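Local structure of CYTH domain-containing protein (Pyrococcus horikoshii, 2EEN) at residues K54-N57 against G58-E61; Y34-P38 against C39-S43; V140-K143 against D144-P147; L95-L99 against G100-V104. The protein is of unknown function but belongs to the CYTH family, whose members typically act on triphosphate-containing substrates, and forms a dimer. All blocks are in the same frame, centred on the assembly; numbering follows the deposited sequence.

Contact 1 of 4, residues K54-N57 against G58-E61; sequences KRFN and GHNE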
# COMPACT_ATOMS: atom_id res chain seq x y z
N LYS A 54 -3.71 -12.08 9.63
CA LYS A 54 -3.20 -13.37 10.07
C LYS A 54 -3.14 -13.38 11.59
O LYS A 54 -2.53 -12.49 12.20
CB LYS A 54 -1.81 -13.57 9.47
CG LYS A 54 -1.18 -14.94 9.70
CD LYS A 54 0.22 -14.97 9.09
CE LYS A 54 0.19 -14.74 7.58
NZ LYS A 54 1.56 -14.65 6.99
N ARG A 55 -3.78 -14.37 12.20
CA ARG A 55 -3.80 -14.48 13.65
C ARG A 55 -3.14 -15.78 14.11
O ARG A 55 -3.49 -16.87 13.64
CB ARG A 55 -5.24 -14.44 14.16
CG ARG A 55 -6.08 -13.29 13.61
CD ARG A 55 -7.50 -13.34 14.16
NE ARG A 55 -8.42 -12.43 13.47
CZ ARG A 55 -8.43 -11.11 13.61
NH1 ARG A 55 -7.57 -10.51 14.41
NH2 ARG A 55 -9.32 -10.39 12.93
N PHE A 56 -2.18 -15.68 15.03
CA PHE A 56 -1.49 -16.84 15.57
C PHE A 56 -0.84 -16.48 16.90
O PHE A 56 -0.42 -15.34 17.09
CB PHE A 56 -0.42 -17.32 14.58
CG PHE A 56 0.61 -16.28 14.24
CD1 PHE A 56 1.74 -16.10 15.04
CD2 PHE A 56 0.43 -15.44 13.15
CE1 PHE A 56 2.66 -15.11 14.75
CE2 PHE A 56 1.35 -14.45 12.85
CZ PHE A 56 2.47 -14.28 13.65
N ASN A 57 -0.79 -17.43 17.82
CA ASN A 57 -0.19 -17.21 19.13
C ASN A 57 -0.48 -15.88 19.83
O ASN A 57 0.41 -15.29 20.45
CB ASN A 57 1.32 -17.38 19.02
CG ASN A 57 1.75 -18.82 19.07
OD1 ASN A 57 1.45 -19.60 18.16
ND2 ASN A 57 2.44 -19.18 20.14
N GLY A 58 -1.72 -15.40 19.73
CA GLY A 58 -2.08 -14.14 20.37
C GLY A 58 -1.65 -12.94 19.55
O GLY A 58 -1.91 -11.79 19.92
N HIS A 59 -0.98 -13.21 18.43
CA HIS A 59 -0.49 -12.16 17.55
C HIS A 59 -1.42 -11.94 16.36
O HIS A 59 -2.21 -12.81 16.00
CB HIS A 59 0.89 -12.52 17.01
CG HIS A 59 1.89 -12.85 18.07
ND1 HIS A 59 2.28 -11.95 19.04
CD2 HIS A 59 2.61 -13.98 18.30
CE1 HIS A 59 3.18 -12.51 19.82
NE2 HIS A 59 3.40 -13.74 19.39
N ASN A 60 -1.32 -10.76 15.76
CA ASN A 60 -2.10 -10.40 14.59
C ASN A 60 -1.16 -9.70 13.61
O ASN A 60 -0.50 -8.73 13.97
CB ASN A 60 -3.23 -9.43 14.96
CG ASN A 60 -4.30 -10.07 15.81
OD1 ASN A 60 -5.02 -10.97 15.36
ND2 ASN A 60 -4.43 -9.61 17.05
N GLU A 61 -1.08 -10.21 12.39
CA GLU A 61 -0.24 -9.60 11.36
C GLU A 61 -1.17 -9.29 10.20
O GLU A 61 -2.12 -10.02 9.95
CB GLU A 61 0.86 -10.55 10.88
CG GLU A 61 1.90 -10.91 11.93
CD GLU A 61 3.07 -11.67 11.33
OE1 GLU A 61 2.84 -12.58 10.51
OE2 GLU A 61 4.23 -11.36 11.69

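Contact 2 of 4, residues Y34-P38 against C39-S43; sequences YYQHP and CRDFS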
# COMPACT_ATOMS: atom_id res chain seq x y z
N TYR A 34 -10.61 -9.65 -0.56
CA TYR A 34 -10.14 -9.47 -1.93
C TYR A 34 -10.87 -8.32 -2.57
O TYR A 34 -12.07 -8.12 -2.33
CB TYR A 34 -10.36 -10.74 -2.74
CG TYR A 34 -9.35 -11.80 -2.44
CD1 TYR A 34 -8.14 -11.86 -3.13
CD2 TYR A 34 -9.58 -12.75 -1.44
CE1 TYR A 34 -7.20 -12.84 -2.84
CE2 TYR A 34 -8.64 -13.73 -1.14
CZ TYR A 34 -7.46 -13.77 -1.85
OH TYR A 34 -6.53 -14.73 -1.54
N TYR A 35 -10.15 -7.56 -3.39
CA TYR A 35 -10.69 -6.38 -4.04
C TYR A 35 -10.76 -6.43 -5.55
O TYR A 35 -10.05 -7.20 -6.19
CB TYR A 35 -9.83 -5.17 -3.66
CG TYR A 35 -9.87 -4.86 -2.20
CD1 TYR A 35 -8.96 -5.45 -1.32
CD2 TYR A 35 -10.83 -3.99 -1.68
CE1 TYR A 35 -9.01 -5.17 0.04
CE2 TYR A 35 -10.88 -3.71 -0.33
CZ TYR A 35 -9.97 -4.30 0.52
OH TYR A 35 -10.01 -4.02 1.86
N GLN A 36 -11.63 -5.60 -6.10
CA GLN A 36 -11.77 -5.47 -7.54
C GLN A 36 -11.13 -4.14 -7.86
O GLN A 36 -11.20 -3.20 -7.07
CB GLN A 36 -13.24 -5.45 -7.96
CG GLN A 36 -13.46 -5.15 -9.44
CD GLN A 36 -12.77 -6.13 -10.38
OE1 GLN A 36 -11.54 -6.13 -10.50
NE2 GLN A 36 -13.56 -6.97 -11.05
N HIS A 37 -10.49 -4.07 -9.02
CA HIS A 37 -9.83 -2.86 -9.48
C HIS A 37 -10.92 -1.90 -9.96
O HIS A 37 -11.93 -2.32 -10.51
CB HIS A 37 -8.89 -3.22 -10.62
CG HIS A 37 -7.95 -2.13 -11.00
ND1 HIS A 37 -8.33 -1.04 -11.76
CD2 HIS A 37 -6.63 -1.97 -10.75
CE1 HIS A 37 -7.28 -0.26 -11.96
NE2 HIS A 37 -6.24 -0.80 -11.35
N PRO A 38 -10.72 -0.60 -9.75
CA PRO A 38 -11.72 0.38 -10.19
C PRO A 38 -11.86 0.54 -11.70
O PRO A 38 -12.92 0.92 -12.19
CB PRO A 38 -11.26 1.67 -9.51
CG PRO A 38 -9.75 1.50 -9.48
CD PRO A 38 -9.62 0.06 -9.02
N CYS A 39 -10.79 0.24 -12.43
CA CYS A 39 -10.77 0.43 -13.87
C CYS A 39 -10.73 -0.82 -14.74
O CYS A 39 -11.13 -0.78 -15.91
CB CYS A 39 -9.56 1.30 -14.24
SG CYS A 39 -9.17 2.62 -13.04
N ARG A 40 -10.23 -1.92 -14.20
CA ARG A 40 -10.16 -3.14 -14.98
C ARG A 40 -10.69 -4.32 -14.19
O ARG A 40 -10.77 -4.28 -12.97
CB ARG A 40 -8.72 -3.40 -15.44
CG ARG A 40 -7.70 -3.53 -14.33
CD ARG A 40 -6.32 -3.81 -14.92
NE ARG A 40 -5.34 -4.17 -13.90
CZ ARG A 40 -4.45 -3.33 -13.36
NH1 ARG A 40 -4.40 -2.06 -13.75
NH2 ARG A 40 -3.62 -3.76 -12.42
N ASP A 41 -11.08 -5.36 -14.91
CA ASP A 41 -11.63 -6.55 -14.28
C ASP A 41 -10.52 -7.53 -13.98
O ASP A 41 -10.02 -8.20 -14.88
CB ASP A 41 -12.65 -7.19 -15.22
CG ASP A 41 -13.47 -8.26 -14.54
OD1 ASP A 41 -13.07 -8.71 -13.44
OD2 ASP A 41 -14.52 -8.66 -15.09
N PHE A 42 -10.14 -7.62 -12.70
CA PHE A 42 -9.08 -8.53 -12.31
C PHE A 42 -9.36 -9.97 -12.70
O PHE A 42 -8.43 -10.74 -12.91
CB PHE A 42 -8.84 -8.49 -10.80
CG PHE A 42 -8.00 -7.35 -10.34
CD1 PHE A 42 -7.11 -6.71 -11.20
CD2 PHE A 42 -8.04 -6.95 -9.00
CE1 PHE A 42 -6.27 -5.70 -10.74
CE2 PHE A 42 -7.21 -5.94 -8.53
CZ PHE A 42 -6.31 -5.31 -9.40
N SER A 43 -10.63 -10.34 -12.78
CA SER A 43 -10.96 -11.71 -13.15
C SER A 43 -10.60 -11.99 -14.60
O SER A 43 -10.41 -13.14 -14.99
CB SER A 43 -12.45 -11.99 -12.89
OG SER A 43 -13.29 -11.17 -13.69

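Contact 3 of 4, residues V140-K143 against D144-P147; sequences VKEK and DEIP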
# COMPACT_ATOMS: atom_id res chain seq x y z
N VAL A 140 11.92 -19.98 -5.73
CA VAL A 140 12.88 -20.25 -6.79
C VAL A 140 13.31 -18.89 -7.33
O VAL A 140 12.54 -17.94 -7.30
CB VAL A 140 12.26 -21.07 -7.94
CG1 VAL A 140 11.81 -22.43 -7.42
CG2 VAL A 140 11.10 -20.32 -8.55
N LYS A 141 14.54 -18.80 -7.82
CA LYS A 141 15.03 -17.52 -8.31
C LYS A 141 14.56 -17.19 -9.72
O LYS A 141 14.04 -16.10 -9.97
CB LYS A 141 16.56 -17.49 -8.26
CG LYS A 141 17.16 -16.13 -8.60
CD LYS A 141 18.66 -16.12 -8.40
CE LYS A 141 19.24 -14.74 -8.66
NZ LYS A 141 20.70 -14.70 -8.43
N GLU A 142 14.72 -18.13 -10.65
CA GLU A 142 14.33 -17.90 -12.03
C GLU A 142 13.03 -18.57 -12.46
O GLU A 142 12.64 -19.61 -11.93
CB GLU A 142 15.45 -18.34 -12.97
CG GLU A 142 16.74 -17.54 -12.80
CD GLU A 142 16.50 -16.05 -12.89
OE1 GLU A 142 15.62 -15.63 -13.67
OE2 GLU A 142 17.21 -15.29 -12.19
N LYS A 143 12.36 -17.95 -13.42
CA LYS A 143 11.11 -18.46 -13.95
C LYS A 143 11.30 -19.87 -14.52
O LYS A 143 10.41 -20.72 -14.40
CB LYS A 143 10.58 -17.52 -15.03
CG LYS A 143 9.27 -17.95 -15.66
CD LYS A 143 8.79 -16.95 -16.71
CE LYS A 143 8.56 -15.57 -16.11
NZ LYS A 143 7.99 -14.61 -17.10
N ASP A 144 12.45 -20.12 -15.13
CA ASP A 144 12.69 -21.41 -15.76
C ASP A 144 12.98 -22.51 -14.73
O ASP A 144 13.11 -23.69 -15.06
CB ASP A 144 13.87 -21.27 -16.73
CG ASP A 144 13.35 -20.85 -18.09
OD1 ASP A 144 12.46 -21.53 -18.61
OD2 ASP A 144 13.82 -19.85 -18.62
N GLU A 145 13.13 -22.09 -13.46
CA GLU A 145 13.30 -23.06 -12.39
C GLU A 145 11.95 -23.52 -11.83
O GLU A 145 11.87 -24.44 -11.03
CB GLU A 145 14.15 -22.42 -11.29
CG GLU A 145 15.53 -22.01 -11.79
CD GLU A 145 16.31 -21.39 -10.65
OE1 GLU A 145 15.81 -20.47 -10.02
OE2 GLU A 145 17.45 -21.82 -10.41
N ILE A 146 10.87 -22.83 -12.24
CA ILE A 146 9.54 -23.17 -11.72
C ILE A 146 9.11 -24.60 -12.08
O ILE A 146 8.62 -25.36 -11.26
CB ILE A 146 8.54 -22.17 -12.29
CG1 ILE A 146 8.75 -20.78 -11.68
CG2 ILE A 146 7.10 -22.62 -11.95
CD1 ILE A 146 7.78 -19.75 -12.24
N PRO A 147 9.28 -25.01 -13.35
CA PRO A 147 8.88 -26.37 -13.72
C PRO A 147 9.46 -27.46 -12.82
O PRO A 147 8.72 -28.34 -12.37
CB PRO A 147 9.36 -26.48 -15.17
CG PRO A 147 9.15 -25.08 -15.67
CD PRO A 147 9.72 -24.25 -14.54

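Contact 4 of 4, residues L95-L99 against G100-V104; sequences LLDRL and GFKEV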
# COMPACT_ATOMS: atom_id res chain seq x y z
N LEU A 95 -8.24 3.73 2.45
CA LEU A 95 -7.50 4.17 1.27
C LEU A 95 -7.96 3.40 0.03
O LEU A 95 -8.25 3.99 -1.01
CB LEU A 95 -6.00 3.95 1.47
CG LEU A 95 -5.12 4.29 0.26
CD1 LEU A 95 -5.41 5.72 -0.19
CD2 LEU A 95 -3.65 4.12 0.63
N LEU A 96 -8.02 2.08 0.14
CA LEU A 96 -8.46 1.27 -0.98
C LEU A 96 -9.88 1.67 -1.41
O LEU A 96 -10.14 1.82 -2.59
CB LEU A 96 -8.42 -0.21 -0.61
CG LEU A 96 -7.02 -0.82 -0.48
CD1 LEU A 96 -7.12 -2.30 -0.18
CD2 LEU A 96 -6.25 -0.60 -1.78
N ASP A 97 -10.77 1.88 -0.44
CA ASP A 97 -12.14 2.26 -0.76
C ASP A 97 -12.18 3.58 -1.52
O ASP A 97 -12.86 3.70 -2.54
CB ASP A 97 -12.96 2.36 0.53
CG ASP A 97 -14.45 2.46 0.26
OD1 ASP A 97 -15.00 1.55 -0.39
OD2 ASP A 97 -15.07 3.46 0.69
N ARG A 98 -11.46 4.57 -1.02
CA ARG A 98 -11.41 5.89 -1.64
C ARG A 98 -10.85 5.83 -3.05
O ARG A 98 -11.28 6.58 -3.93
CB ARG A 98 -10.58 6.85 -0.79
CG ARG A 98 -11.22 7.22 0.54
CD ARG A 98 -12.48 8.05 0.34
NE ARG A 98 -13.07 8.45 1.61
CZ ARG A 98 -14.12 9.26 1.73
NH1 ARG A 98 -14.70 9.76 0.65
NH2 ARG A 98 -14.60 9.56 2.93
N LEU A 99 -9.88 4.94 -3.27
CA LEU A 99 -9.28 4.81 -4.59
C LEU A 99 -10.16 4.02 -5.56
O LEU A 99 -9.85 3.88 -6.73
CB LEU A 99 -7.90 4.16 -4.48
CG LEU A 99 -6.87 5.05 -3.78
CD1 LEU A 99 -5.55 4.31 -3.64
CD2 LEU A 99 -6.66 6.33 -4.57
N GLY A 100 -11.28 3.49 -5.06
CA GLY A 100 -12.18 2.77 -5.93
C GLY A 100 -12.08 1.26 -5.93
O GLY A 100 -12.71 0.60 -6.76
N PHE A 101 -11.26 0.72 -5.04
CA PHE A 101 -11.11 -0.73 -4.94
C PHE A 101 -12.22 -1.19 -4.03
O PHE A 101 -12.28 -0.81 -2.86
CB PHE A 101 -9.75 -1.10 -4.36
CG PHE A 101 -8.62 -0.81 -5.27
CD1 PHE A 101 -8.11 0.48 -5.37
CD2 PHE A 101 -8.09 -1.80 -6.08
CE1 PHE A 101 -7.09 0.78 -6.28
CE2 PHE A 101 -7.08 -1.52 -6.99
CZ PHE A 101 -6.58 -0.23 -7.09
N LYS A 102 -13.10 -2.02 -4.58
CA LYS A 102 -14.23 -2.51 -3.83
C LYS A 102 -14.08 -3.97 -3.45
O LYS A 102 -13.60 -4.79 -4.24
CB LYS A 102 -15.50 -2.32 -4.65
CG LYS A 102 -15.76 -0.85 -5.02
CD LYS A 102 -15.97 -0.02 -3.76
CE LYS A 102 -16.07 1.47 -4.07
NZ LYS A 102 -14.84 2.14 -3.56
N GLU A 103 -14.50 -4.29 -2.23
CA GLU A 103 -14.42 -5.65 -1.73
C GLU A 103 -15.25 -6.55 -2.63
O GLU A 103 -16.40 -6.24 -2.96
CB GLU A 103 -14.95 -5.73 -0.30
CG GLU A 103 -14.87 -7.13 0.30
CD GLU A 103 -15.69 -7.26 1.57
OE1 GLU A 103 -15.60 -6.36 2.43
OE2 GLU A 103 -16.41 -8.28 1.72
N VAL A 104 -14.66 -7.67 -3.04
CA VAL A 104 -15.34 -8.64 -3.88
C VAL A 104 -15.85 -9.74 -2.96
O VAL A 104 -17.01 -10.14 -3.04
CB VAL A 104 -14.38 -9.25 -4.90
CG1 VAL A 104 -15.08 -10.35 -5.69
CG2 VAL A 104 -13.87 -8.17 -5.84
O HOH W 1 -13.40 -0.75 -0.46

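Contact 1 of 4, residues K54-N57 against G58-E61
Lys54 and Glu61 face each other as a hydrogen-bonded antiparallel pair. Lys54 N reaches Glu61 O at 2.6 Å, and Glu61 N returns a bond to Lys54 O at 2.7 Å. Their side chains lie alongside each other and point the same way. Lys54 CD packs against the carboxylate, while Lys54 NZ stays 4.3 Å from Glu61 OE1, too far for a salt bridge.

Arg55 is next, in a non-hydrogen-bonded pair with Asn60, and both side chains occupy the other face of the sheet. Arg55 NH1 donates to Asn60 OD1 over 2.8 Å, in a bond bent to 138°. The donor stands above the carbonyl plane of the amide, and the two flat groups are turned 83° apart. The stronger partner of this guanidinium is Glu31 on strand 23-36, which takes NE in a salt bridge.

Phe56 returns to the face of Lys54. With chi1 at 58°, Phe56 CG sits between the backbone N and the carbonyl carbon, and the ring leans toward the partner strand. His59 CB lies over one face of the Phe56 ring, 4.2 Å from its centroid, a CH-pi contact. Glu61 OE1 comes 3.3 Å from Phe56 CE2 at the ring edge. Arg26 adds a cation-pi contact.

Asn57 and Gly58 form the corner of a type I' turn, the usual tight link of a two-residue beta hairpin. Asn57 O sits over a face of the His59 imidazole. The positive phi of both corner residues suits an Asn-Gly pair. The Phe56 ring edge, where hydrogens carry partial positive charge, probably gives the Glu61 carboxylate a mild electrostatic attraction.

Contact 2 of 4, residues Y34-P38 against C39-S43
His37 is enclosed by the loop that follows it. His37 CB lies over one face of the Phe42 ring, 3.6 Å from the centroid. Arg40 CG packs on a face of the imidazole, and the guanidinium follows with its plane 31° from the ring. At the imidazole edge, His37 ND1 accepts from Cys39 N at 2.9 Å, in the ring plane. The remaining nitrogen, NE2, binds Leu99 O of the second subunit, and Arg40 NH2 binds Arg98 O there more weakly. Cys39 SG lies at the imidazole edge, disulfide-bonded to Cys39 of the second subunit. The loop links strand 23-36 to helix 42-45 and is part of the dimer interface.

Gln36 ties the helix start to the strand end. Its chain bends at chi2 (58°), which folds the amide back over the loop. Gln36 OE1 takes Phe42 N at 3.0 Å and His37 N at 2.7 Å, both on lone pairs. An alanine here would remove the amide and is likely to leave both of those NH groups without their acceptor. Gln36 NE2 reaches Asp41 OD1 at 3.0 Å from one face of the carboxylate, while Ser43 N, bound in the N-cap interaction, comes from the opposite face.

Contact 3 of 4, residues V140-K143 against D144-P147
The carboxylate of Glu145 is the flat group that works here. Glu142 N points at Glu145 OE1 over 2.7 Å, in an almost straight bond of 178°. It arrives on the anti side of the oxygen, 35° out of the carboxylate plane. Lys141 N is also close to Glu145 OE1, at 3.0 Å. The glutamate chain runs extended beyond CG, which carries the carboxylate back to the loop. The Glu142 carboxylate points away from that of Glu145.

Backbone bonds run back over the same residues. Glu145 N donates to Glu142 O at 3.0 Å, and Ile146 N to Lys143 O at 3.1 Å. A side chain bonded to the NH three residues earlier recalls one half of a capping box. Val140 CG2 meets Ile146 CG1 at 3.9 Å, and the two side chains cross at about a right angle. The polar residues around them lie largely on the surface.

The segment joins strand 131-139 to helix 146-160. Val140 and Ile146 both pack on Val4 of strand 3-9, and Ile146 also reaches Ile71 and Thr77.

Contact 4 of 4, residues L95-L99 against G100-V104
Leu96 and Phe101 meet where the chain leaves the helix. Phe101 N donates to Leu96 O at 2.9 Å, and Gly100 N to Asp97 O at 3.0 Å, which makes a Schellman motif. Gly100 has positive phi, and a side chain there would strike Leu99 O.

Phe101 has CG anti to its carbonyl carbon (chi1 -69°), which lays the ring beside the last helical turn. Its CB meets Leu96 CB at 4.1 Å. Leu99 CB touches the ring edge, 3.8 Å from Phe101 CD1, and Leu96 O lies at the edge as well. A serine in place of Phe101 would remove the ring and would probably leave a gap beside Leu96 and Leu99, with His37 losing its edge-to-face partner.

Lys102 starts away from the helix, but its chain bends at chi2 (-63°) and again at chi4, so that NZ curls back to Asp97. Lys102 NZ forms a salt bridge with Asp97 OD1 at 3.2 Å, coming from above the carboxylate plane. A water also donates to Asp97 OD1 at 2.8 Å and to Phe101 O at 2.6 Å, a second link between the helix and the residues that follow it.

The turn leads from helix 89-98 into strand 102-117, which pairs with strand 23-36. Leu96 and Phe101 pack on Tyr35 of that strand and on Leu49 of strand 48-56, while Leu99 packs against Phe101 of the second subunit.

How the contacts relate
Along the chain the order is contact 2, contact 1, contact 4, contact 3, all within the CYTH domain. Contacts 2 and 4 are close, with centres about 9 Å apart. They touch through the neighbouring strands 23-36 and 102-117, and both meet the second subunit, so together they form part of the dimer interface. Contact 1 is a hairpin on the same antiparallel sheet, with its centre about 28 Å from that of contact 2 and about 25 Å from that of contact 4. Contact 3 lies apart, with its centre about 28 to 33 Å from the others, where strand 131-139 gives way to helix 146-160. Neither contact 1 nor contact 3 touches the second subunit.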